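Side-chain contact in Sys-1 protein (Caenorhabditis elegans, PDB 3C2G), which acts as a beta-catenin in Wnt asymmetry signalling, binding the TCF transcription factor POP-1 directly to activate or repress target genes: residues N568-C573 with N610-R615. Sequence-based numbering, arbitrary orientation.
Sequences NVLVVC and NSLLSR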
# COMPACT_ATOMS: atom_id res chain seq x y z
N ASN A 568 -0.77 -36.06 -11.96
CA ASN A 568 -0.96 -36.16 -10.51
C ASN A 568 -2.33 -36.75 -10.17
O ASN A 568 -2.46 -37.60 -9.28
CB ASN A 568 -0.75 -34.80 -9.84
CG ASN A 568 0.72 -34.50 -9.57
OD1 ASN A 568 1.58 -35.38 -9.69
ND2 ASN A 568 1.01 -33.27 -9.20
N VAL A 569 -3.33 -36.29 -10.89
CA VAL A 569 -4.69 -36.74 -10.70
C VAL A 569 -4.80 -38.22 -11.02
O VAL A 569 -5.40 -38.97 -10.26
CB VAL A 569 -5.67 -35.89 -11.52
CG1 VAL A 569 -6.95 -36.63 -11.79
CG2 VAL A 569 -5.93 -34.57 -10.80
N LEU A 570 -4.18 -38.65 -12.12
CA LEU A 570 -4.20 -40.05 -12.50
C LEU A 570 -3.53 -40.93 -11.46
O LEU A 570 -4.07 -41.98 -11.08
CB LEU A 570 -3.54 -40.26 -13.86
CG LEU A 570 -4.26 -39.65 -15.06
CD1 LEU A 570 -3.34 -39.57 -16.27
CD2 LEU A 570 -5.52 -40.41 -15.38
N VAL A 571 -2.36 -40.50 -11.00
CA VAL A 571 -1.55 -41.30 -10.09
C VAL A 571 -2.21 -41.43 -8.72
O VAL A 571 -2.24 -42.52 -8.15
CB VAL A 571 -0.12 -40.75 -9.99
CG1 VAL A 571 0.67 -41.42 -8.85
CG2 VAL A 571 0.61 -40.93 -11.33
N VAL A 572 -2.73 -40.32 -8.20
CA VAL A 572 -3.35 -40.33 -6.88
C VAL A 572 -4.58 -41.24 -6.88
O VAL A 572 -4.81 -41.97 -5.92
CB VAL A 572 -3.69 -38.90 -6.33
CG1 VAL A 572 -4.99 -38.34 -6.90
CG2 VAL A 572 -3.78 -38.93 -4.82
N CYS A 573 -5.35 -41.18 -7.97
CA CYS A 573 -6.53 -42.01 -8.11
C CYS A 573 -6.16 -43.49 -8.09
O CYS A 573 -6.77 -44.27 -7.36
CB CYS A 573 -7.29 -41.67 -9.39
SG CYS A 573 -8.27 -40.18 -9.27
N ASN A 610 -4.00 -46.00 -18.40
CA ASN A 610 -4.48 -47.39 -18.52
C ASN A 610 -4.28 -48.24 -17.27
O ASN A 610 -5.06 -49.17 -17.03
CB ASN A 610 -4.03 -48.09 -19.82
CG ASN A 610 -2.55 -47.92 -20.12
OD1 ASN A 610 -1.69 -48.31 -19.33
ND2 ASN A 610 -2.25 -47.34 -21.28
N SER A 611 -3.29 -47.89 -16.46
CA SER A 611 -3.17 -48.49 -15.13
C SER A 611 -4.42 -48.18 -14.29
O SER A 611 -4.94 -49.06 -13.61
CB SER A 611 -1.93 -47.99 -14.40
OG SER A 611 -0.79 -48.04 -15.23
N LEU A 612 -4.89 -46.94 -14.37
CA LEU A 612 -6.11 -46.52 -13.67
C LEU A 612 -7.36 -47.13 -14.31
O LEU A 612 -8.30 -47.50 -13.60
CB LEU A 612 -6.21 -44.99 -13.61
CG LEU A 612 -7.44 -44.34 -12.94
CD1 LEU A 612 -7.63 -44.78 -11.50
CD2 LEU A 612 -7.34 -42.83 -13.02
N LEU A 613 -7.37 -47.24 -15.64
CA LEU A 613 -8.50 -47.84 -16.38
C LEU A 613 -8.85 -49.26 -15.91
O LEU A 613 -10.03 -49.59 -15.73
CB LEU A 613 -8.21 -47.83 -17.88
CG LEU A 613 -9.36 -48.05 -18.86
CD1 LEU A 613 -10.38 -46.91 -18.82
CD2 LEU A 613 -8.82 -48.24 -20.28
N SER A 614 -7.83 -50.09 -15.70
CA SER A 614 -8.03 -51.48 -15.30
C SER A 614 -8.71 -51.66 -13.94
O SER A 614 -9.13 -52.77 -13.59
CB SER A 614 -6.71 -52.24 -15.33
OG SER A 614 -5.88 -51.87 -14.23
N ARG A 615 -8.82 -50.58 -13.17
CA ARG A 615 -9.43 -50.64 -11.83
C ARG A 615 -10.96 -50.72 -11.88
O ARG A 615 -11.59 -51.27 -10.97
CB ARG A 615 -9.03 -49.43 -10.99
CG ARG A 615 -7.54 -49.17 -10.87
CD ARG A 615 -6.93 -49.89 -9.70
NE ARG A 615 -5.54 -49.48 -9.52
CZ ARG A 615 -4.67 -50.11 -8.74
NH1 ARG A 615 -5.04 -51.19 -8.07
NH2 ARG A 615 -3.43 -49.65 -8.63
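At the C-terminal end of the armadillo domain, helix 603-613, the last of the superhelix, packs on helix 563-579 through Leu612, which meets Leu570 and Cys573 in a small, wholly apolar contact. The closest pair of CA atoms across the two segments is that of Leu570 and Leu612, 6.8 Å apart. With its CG anti to the backbone N (chi1 179°), Leu612 reaches across with both methyls, which close on the CB of Cys573. Leu612 CD2 also lies 3.8 Å from Leu570 CD2, the two leucine side chains crossing at about a right angle. Leu594 of helix 591-598 touches both leucines, making a three-helix apolar cluster, while Leu570 also packs on Ile605 and Ala608. Shortening Leu612 to an alanine would probably take away the methyls that cover Leu570 CD2 and Cys573 CB and open a gap between the two helices. Arg615 NE forms a salt bridge with Asp574, adding a charged tie to helix 563-579, and Ser614 OG donates a 3.0 Å hydrogen bond to Ser611 O from above the carbonyl plane. The other methyl of Leu612, CD1, sits against Cys573, 3.8 Å from its CB and 3.9 Å from its backbone C.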